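PDB 6E1Q: AtGH3.15 acyl acid amido synthetase from Arabidopsis thaliana, which conjugates glutamine, and possibly cysteine, to indole-3-butyric acid, and glutamine to the herbicide 2,4-DB, in an ATP-dependent adenylation and amide-forming reaction. Local coordinates for residues R516-N521 / S580-W586; G303-Q307 / L445-T449. All blocks are in the same frame, centred on the assembly; numbering follows the deposited sequence.

Interaction 1: residues R516-N521 / S580-W586; sequences RKGRKN and SRKIPSW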
ATOM      1  N   ARG A 516     -23.984 -11.519  14.119  1.00 43.68           N
ATOM      2  CA  ARG A 516     -25.127 -10.920  14.796  1.00 49.88           C
ATOM      3  C   ARG A 516     -26.096 -11.988  15.283  1.00 58.62           C
ATOM      4  O   ARG A 516     -26.629 -11.887  16.395  1.00 57.65           O
ATOM      5  CB  ARG A 516     -25.808  -9.917  13.869  1.00 50.80           C
ATOM      6  CG  ARG A 516     -24.992  -8.637  13.713  1.00 44.94           C
ATOM      7  CD  ARG A 516     -25.687  -7.597  12.843  1.00 42.85           C
ATOM      8  NE  ARG A 516     -25.566  -7.915  11.423  1.00 48.69           N
ATOM      9  CZ  ARG A 516     -26.517  -8.501  10.703  1.00 54.36           C
ATOM     10  NH1 ARG A 516     -27.671  -8.837  11.264  1.00 54.89           N
ATOM     11  NH2 ARG A 516     -26.313  -8.753   9.419  1.00 62.97           N
ATOM     12  N   LYS A 517     -26.313 -13.033  14.478  1.00 63.12           N
ATOM     13  CA  LYS A 517     -27.086 -14.178  14.949  1.00 68.91           C
ATOM     14  C   LYS A 517     -26.418 -14.816  16.161  1.00 70.83           C
ATOM     15  O   LYS A 517     -27.095 -15.221  17.113  1.00 75.14           O
ATOM     16  CB  LYS A 517     -27.261 -15.195  13.821  1.00 67.69           C
ATOM     17  CG  LYS A 517     -28.153 -16.363  14.182  1.00 70.95           C
ATOM     18  CD  LYS A 517     -27.404 -17.639  14.460  1.00 76.23           C
ATOM     19  CE  LYS A 517     -28.198 -18.826  13.921  1.00 82.08           C
ATOM     20  NZ  LYS A 517     -27.683 -20.117  14.433  1.00 84.97           N
ATOM     21  N   GLY A 518     -25.083 -14.889  16.153  1.00 66.61           N
ATOM     22  CA  GLY A 518     -24.371 -15.366  17.326  1.00 57.47           C
ATOM     23  C   GLY A 518     -24.655 -14.532  18.561  1.00 61.02           C
ATOM     24  O   GLY A 518     -24.806 -15.065  19.661  1.00 65.03           O
ATOM     25  N   ARG A 519     -24.731 -13.211  18.396  1.00 61.18           N
ATOM     26  CA  ARG A 519     -24.974 -12.342  19.541  1.00 61.98           C
ATOM     27  C   ARG A 519     -26.421 -12.438  20.001  1.00 67.10           C
ATOM     28  O   ARG A 519     -26.698 -12.577  21.199  1.00 63.61           O
ATOM     29  CB  ARG A 519     -24.622 -10.897  19.188  1.00 57.04           C
ATOM     30  CG  ARG A 519     -23.153 -10.552  19.403  1.00 53.65           C
ATOM     31  CD  ARG A 519     -22.915 -10.333  20.874  1.00 58.93           C
ATOM     32  NE  ARG A 519     -23.157  -8.947  21.237  1.00 60.34           N
ATOM     33  CZ  ARG A 519     -23.837  -8.557  22.308  1.00 59.14           C
ATOM     34  NH1 ARG A 519     -24.347  -9.456  23.131  1.00 55.49           N
ATOM     35  NH2 ARG A 519     -24.002  -7.263  22.553  1.00 51.64           N
ATOM     36  N   LYS A 520     -27.360 -12.372  19.062  1.00 63.35           N
ATOM     37  CA  LYS A 520     -28.757 -12.222  19.436  1.00 67.49           C
ATOM     38  C   LYS A 520     -29.408 -13.575  19.692  1.00 73.36           C
ATOM     39  O   LYS A 520     -30.078 -13.765  20.713  1.00 79.24           O
ATOM     40  CB  LYS A 520     -29.504 -11.441  18.347  1.00 65.19           C
ATOM     41  CG  LYS A 520     -31.017 -11.515  18.453  1.00 75.00           C
ATOM     42  CD  LYS A 520     -31.688 -10.963  17.201  1.00 80.11           C
ATOM     43  CE  LYS A 520     -33.120 -10.544  17.490  1.00 87.87           C
ATOM     44  NZ  LYS A 520     -33.248 -10.042  18.884  1.00 90.33           N
ATOM     45  N   ASN A 521     -29.180 -14.534  18.799  1.00 69.08           N
ATOM     46  CA  ASN A 521     -29.844 -15.829  18.877  1.00 82.36           C
ATOM     47  C   ASN A 521     -28.973 -16.897  19.532  1.00 83.95           C
ATOM     48  O   ASN A 521     -29.263 -17.351  20.644  1.00 87.72           O
ATOM     49  CB  ASN A 521     -30.243 -16.289  17.475  1.00 89.42           C
ATOM     50  CG  ASN A 521     -31.167 -17.474  17.499  1.00102.21           C
ATOM     51  OD1 ASN A 521     -31.419 -18.057  18.551  1.00114.63           O
ATOM     52  ND2 ASN A 521     -31.671 -17.852  16.335  1.00102.60           N
ATOM     53  N   SER A 580     -20.416  -3.038  24.500  1.00 45.38           N
ATOM     54  CA  SER A 580     -21.721  -2.750  23.924  1.00 41.81           C
ATOM     55  C   SER A 580     -22.799  -3.059  24.953  1.00 51.71           C
ATOM     56  O   SER A 580     -22.750  -4.088  25.625  1.00 46.69           O
ATOM     57  CB  SER A 580     -21.938  -3.577  22.657  1.00 44.69           C
ATOM     58  OG  SER A 580     -23.277  -3.470  22.189  1.00 49.12           O
ATOM     59  N   ARG A 581     -23.766  -2.157  25.091  1.00 55.60           N
ATOM     60  CA  ARG A 581     -24.875  -2.383  26.007  1.00 58.48           C
ATOM     61  C   ARG A 581     -26.147  -2.794  25.288  1.00 55.83           C
ATOM     62  O   ARG A 581     -27.167  -3.017  25.937  1.00 51.98           O
ATOM     63  CB  ARG A 581     -25.134  -1.133  26.859  1.00 58.33           C
ATOM     64  CG  ARG A 581     -24.098  -0.899  27.953  1.00 66.44           C
ATOM     65  CD  ARG A 581     -23.496  -2.216  28.437  1.00 76.37           C
ATOM     66  NE  ARG A 581     -22.451  -2.020  29.439  1.00 91.53           N
ATOM     67  CZ  ARG A 581     -21.766  -3.009  30.008  1.00100.43           C
ATOM     68  NH1 ARG A 581     -22.015  -4.268  29.671  1.00103.35           N
ATOM     69  NH2 ARG A 581     -20.833  -2.743  30.913  1.00101.57           N
ATOM     70  N   LYS A 582     -26.118  -2.901  23.966  1.00 56.54           N
ATOM     71  CA  LYS A 582     -27.297  -3.287  23.212  1.00 54.49           C
ATOM     72  C   LYS A 582     -26.945  -4.479  22.338  1.00 53.34           C
ATOM     73  O   LYS A 582     -25.803  -4.630  21.898  1.00 51.64           O
ATOM     74  CB  LYS A 582     -27.824  -2.118  22.354  1.00 55.20           C
ATOM     75  CG  LYS A 582     -28.335  -0.925  23.171  1.00 55.46           C
ATOM     76  CD  LYS A 582     -27.984   0.404  22.507  1.00 53.39           C
ATOM     77  CE  LYS A 582     -28.853   0.692  21.293  1.00 47.04           C
ATOM     78  NZ  LYS A 582     -28.286   1.785  20.429  1.00 34.15           N
ATOM     79  N   ILE A 583     -27.928  -5.340  22.115  1.00 52.78           N
ATOM     80  CA  ILE A 583     -27.723  -6.508  21.265  1.00 57.38           C
ATOM     81  C   ILE A 583     -28.010  -6.110  19.823  1.00 54.53           C
ATOM     82  O   ILE A 583     -29.025  -5.445  19.561  1.00 48.03           O
ATOM     83  CB  ILE A 583     -28.591  -7.689  21.731  1.00 61.01           C
ATOM     84  CG1 ILE A 583     -28.234  -8.060  23.169  1.00 65.55           C
ATOM     85  CG2 ILE A 583     -28.409  -8.894  20.839  1.00 64.77           C
ATOM     86  CD1 ILE A 583     -29.210  -7.542  24.197  1.00 75.27           C
ATOM     87  N   PRO A 584     -27.149  -6.468  18.868  1.00 54.69           N
ATOM     88  CA  PRO A 584     -27.398  -6.105  17.467  1.00 48.56           C
ATOM     89  C   PRO A 584     -28.576  -6.876  16.891  1.00 52.66           C
ATOM     90  O   PRO A 584     -28.957  -7.944  17.370  1.00 54.90           O
ATOM     91  CB  PRO A 584     -26.088  -6.475  16.762  1.00 47.88           C
ATOM     92  CG  PRO A 584     -25.459  -7.507  17.637  1.00 53.75           C
ATOM     93  CD  PRO A 584     -25.866  -7.176  19.043  1.00 54.43           C
ATOM     94  N   SER A 585     -29.168  -6.306  15.848  1.00 49.74           N
ATOM     95  CA  SER A 585     -30.349  -6.903  15.250  1.00 56.13           C
ATOM     96  C   SER A 585     -29.970  -8.039  14.303  1.00 60.45           C
ATOM     97  O   SER A 585     -28.878  -8.066  13.730  1.00 56.82           O
ATOM     98  CB  SER A 585     -31.163  -5.838  14.513  1.00 58.31           C
ATOM     99  OG  SER A 585     -30.361  -5.166  13.554  1.00 60.59           O
ATOM    100  N   TRP A 586     -30.891  -8.993  14.161  1.00 61.30           N
ATOM    101  CA  TRP A 586     -30.758 -10.098  13.222  1.00 63.76           C
ATOM    102  C   TRP A 586     -32.104 -10.805  13.079  1.00 72.42           C
ATOM    103  O   TRP A 586     -32.792 -11.038  14.079  1.00 68.16           O
ATOM    104  CB  TRP A 586     -29.679 -11.090  13.677  1.00 63.67           C
ATOM    105  CG  TRP A 586     -29.495 -12.208  12.698  1.00 78.10           C
ATOM    106  CD1 TRP A 586     -28.664 -12.227  11.612  1.00 80.10           C
ATOM    107  CD2 TRP A 586     -30.199 -13.455  12.685  1.00 84.33           C
ATOM    108  NE1 TRP A 586     -28.799 -13.416  10.934  1.00 82.01           N
ATOM    109  CE2 TRP A 586     -29.739 -14.186  11.570  1.00 84.68           C
ATOM    110  CE3 TRP A 586     -31.174 -14.025  13.511  1.00 84.04           C
ATOM    111  CZ2 TRP A 586     -30.218 -15.461  11.262  1.00 87.77           C
ATOM    112  CZ3 TRP A 586     -31.646 -15.286  13.205  1.00 87.14           C
ATOM    113  CH2 TRP A 586     -31.164 -15.993  12.093  1.00 86.42           C
TER

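Interaction 2: residues G303-Q307 / L445-T449; sequences GTMAQ and LKAVT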
ATOM      1  N   GLY A 303      -8.676   0.686   0.734  1.00 35.38           N
ATOM      2  CA  GLY A 303      -8.643  -0.479   1.601  1.00 32.29           C
ATOM      3  C   GLY A 303      -8.367  -0.072   3.036  1.00 35.63           C
ATOM      4  O   GLY A 303      -8.939   0.891   3.550  1.00 33.64           O
ATOM      5  N   THR A 304      -7.453  -0.803   3.687  1.00 31.06           N
ATOM      6  CA  THR A 304      -7.087  -0.484   5.065  1.00 27.22           C
ATOM      7  C   THR A 304      -6.559   0.940   5.188  1.00 29.90           C
ATOM      8  O   THR A 304      -6.764   1.592   6.219  1.00 29.38           O
ATOM      9  CB  THR A 304      -6.048  -1.489   5.587  1.00 31.59           C
ATOM     10  OG1 THR A 304      -5.862  -1.307   7.004  1.00 27.92           O
ATOM     11  CG2 THR A 304      -4.693  -1.332   4.839  1.00 23.88           C
ATOM     12  N   MET A 305      -5.936   1.465   4.128  1.00 26.77           N
ATOM     13  CA  MET A 305      -5.347   2.794   4.216  1.00 32.25           C
ATOM     14  C   MET A 305      -6.392   3.898   4.198  1.00 34.72           C
ATOM     15  O   MET A 305      -6.074   5.036   4.562  1.00 27.43           O
ATOM     16  CB  MET A 305      -4.347   3.013   3.082  1.00 26.99           C
ATOM     17  CG  MET A 305      -3.090   2.136   3.189  1.00 29.02           C
ATOM     18  SD  MET A 305      -2.294   2.383   4.813  1.00 32.33           S
ATOM     19  CE  MET A 305      -1.320   0.884   4.934  1.00 32.29           C
ATOM     20  N   ALA A 306      -7.622   3.596   3.768  1.00 28.41           N
ATOM     21  CA  ALA A 306      -8.673   4.616   3.786  1.00 32.64           C
ATOM     22  C   ALA A 306      -8.902   5.176   5.180  1.00 36.40           C
ATOM     23  O   ALA A 306      -9.398   6.301   5.311  1.00 36.74           O
ATOM     24  CB  ALA A 306      -9.989   4.048   3.234  1.00 34.11           C
ATOM     25  N   GLN A 307      -8.535   4.419   6.220  1.00 32.91           N
ATOM     26  CA  GLN A 307      -8.749   4.857   7.593  1.00 26.91           C
ATOM     27  C   GLN A 307      -7.966   6.122   7.928  1.00 34.24           C
ATOM     28  O   GLN A 307      -8.392   6.895   8.791  1.00 29.34           O
ATOM     29  CB  GLN A 307      -8.346   3.746   8.564  1.00 32.28           C
ATOM     30  CG  GLN A 307      -9.245   2.503   8.503  1.00 40.97           C
ATOM     31  CD  GLN A 307     -10.673   2.768   8.996  1.00 50.16           C
ATOM     32  OE1 GLN A 307     -10.891   3.485   9.988  1.00 46.68           O
ATOM     33  NE2 GLN A 307     -11.648   2.178   8.309  1.00 40.99           N
ATOM     34  N   LEU A 445     -13.341  -3.091   8.870  1.00 33.47           N
ATOM     35  CA  LEU A 445     -12.997  -1.714   8.506  1.00 27.94           C
ATOM     36  C   LEU A 445     -14.248  -0.852   8.330  1.00 32.24           C
ATOM     37  O   LEU A 445     -14.306   0.295   8.797  1.00 29.96           O
ATOM     38  CB  LEU A 445     -12.154  -1.725   7.226  1.00 31.80           C
ATOM     39  CG  LEU A 445     -10.699  -2.195   7.379  1.00 37.00           C
ATOM     40  CD1 LEU A 445     -10.057  -2.533   6.027  1.00 36.21           C
ATOM     41  CD2 LEU A 445      -9.860  -1.119   8.085  1.00 35.01           C
ATOM     42  N   LYS A 446     -15.259  -1.376   7.632  1.00 32.39           N
ATOM     43  CA  LYS A 446     -16.469  -0.579   7.458  1.00 36.81           C
ATOM     44  C   LYS A 446     -17.181  -0.373   8.788  1.00 27.82           C
ATOM     45  O   LYS A 446     -17.700   0.720   9.057  1.00 31.58           O
ATOM     46  CB  LYS A 446     -17.408  -1.228   6.438  1.00 40.93           C
ATOM     47  CG  LYS A 446     -18.740  -0.483   6.357  1.00 54.66           C
ATOM     48  CD  LYS A 446     -19.544  -0.768   5.096  1.00 68.80           C
ATOM     49  CE  LYS A 446     -20.747   0.179   5.006  1.00 70.39           C
ATOM     50  NZ  LYS A 446     -21.694   0.029   6.164  1.00 63.71           N
ATOM     51  N   ALA A 447     -17.185  -1.401   9.648  1.00 25.94           N
ATOM     52  CA  ALA A 447     -17.805  -1.273  10.966  1.00 30.00           C
ATOM     53  C   ALA A 447     -17.138  -0.174  11.788  1.00 27.66           C
ATOM     54  O   ALA A 447     -17.815   0.653  12.406  1.00 31.08           O
ATOM     55  CB  ALA A 447     -17.730  -2.608  11.704  1.00 31.68           C
ATOM     56  N   VAL A 448     -15.801  -0.164  11.811  1.00 29.35           N
ATOM     57  CA  VAL A 448     -15.052   0.829  12.582  1.00 28.42           C
ATOM     58  C   VAL A 448     -15.230   2.220  11.981  1.00 23.27           C
ATOM     59  O   VAL A 448     -15.363   3.212  12.704  1.00 28.35           O
ATOM     60  CB  VAL A 448     -13.565   0.421  12.650  1.00 31.23           C
ATOM     61  CG1 VAL A 448     -12.693   1.599  13.047  1.00 26.83           C
ATOM     62  CG2 VAL A 448     -13.371  -0.747  13.610  1.00 30.33           C
ATOM     63  N   THR A 449     -15.255   2.309  10.650  1.00 27.39           N
ATOM     64  CA  THR A 449     -15.634   3.550   9.970  1.00 29.87           C
ATOM     65  C   THR A 449     -16.985   4.074  10.446  1.00 33.44           C
ATOM     66  O   THR A 449     -17.125   5.261  10.773  1.00 31.58           O
ATOM     67  CB  THR A 449     -15.654   3.310   8.459  1.00 38.35           C
ATOM     68  OG1 THR A 449     -14.308   3.140   7.994  1.00 38.95           O
ATOM     69  CG2 THR A 449     -16.326   4.475   7.705  1.00 39.45           C
TER

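Interaction 1: residues R516-N521 / S580-W586
A tail without regular secondary structure can be held to a helix by side chains that lie along it, and residues 580-586 do so against helix 513-522. Trp586 is the largest contributor: with chi1 near 180° and chi2 at 88°, its indole presents a face to Lys517, whose CG sits 3.5 Å from the centroid of the six-membered ring and almost on its normal, a CH-pi contact. Lys517 NZ then turns away to a salt bridge with Asp522. Arg516 (chi1 m, chi2 t, chi3 m) reaches the tail backbone, NH1 donating to Ser585 O at 2.9 Å, while its NE bonds Leu511 O. Arg519, m at chi1 to chi3, folds back so that Pro584 CD lies over one guanidinium face; its charge pairs with Glu508. Lys520 is t from chi1 to chi3, CB 3.7 Å from Ile583 CG2. The arrangement is a segment near the C-terminus, following edge strand 574-579 and packed on a helix of the alpha/beta C-terminal domain of the GH3 fold.

Interaction 2: residues G303-Q307 / L445-T449
In GH3 enzymes, adenylating proteins of the ANL superfamily, a large N-terminal domain carries a smaller C-terminal one, and here the two meet through a 3-10 segment that includes 304-307, set against helix 441-452. Leu445 packs on Thr304 and Gln307, while the Gln307 amide makes the polar contacts. Leu445 points its side chain at the turn: CD1 lies 3.7 Å from Thr304 CA and CD2 3.7 Å from Gln307 CG, while Phe465 of strand 461-470 packs beside both Leu445 and Gln307. Because a 3-10 turn brings every third residue round to the same side, Thr304 and Gln307 both reach this leucine, whereas the CB of Met305 points away.

The amide of Gln307 is well provided for. Its OE1 accepts from Lys452 NZ, further along the same helix as Leu445, so the carboxamide links to the C-terminal domain through both its oxygen and its nitrogen. Thr304 OG1 likewise has a partner outside the two segments, Arg559 NE. Within the turn Ala306 N donates to Gly303 O at 3.0 Å, and Gln307 N weakly to Thr304 O at 3.3 Å. Leu445 O already accepts the helical bond from Thr449 N at 2.9 Å, and Gln307 NE2 adds a weak second one at 3.3 Å. The shorter bond from that nitrogen runs to the hydroxyl of Thr449, with NE2 to OG1 at 2.8 Å.

In the fold
The two contacts illustrate how one domain can be tied both to its neighbour and to its own C-terminal segment. Interaction 2 spans the N- and C-terminal domains and lies near the chemistry: Gly303 directly follows Thr302, an ATP-binding residue, and is about 9 Å from the side chain of Tyr348, another, while the side chain of Thr304 is about 13 Å from a bound (2,4-dichlorophenoxy)acetic acid. Interaction 1 lies within the outer part of the C-terminal domain, away from these sites. The centres of interactions 1 and 2 are 22 Å apart and their nearest atoms about 9 Å. Helix 497-510 touches Ala447, on the helix of interaction 2 but not in that contact, and Pro584 of interaction 1.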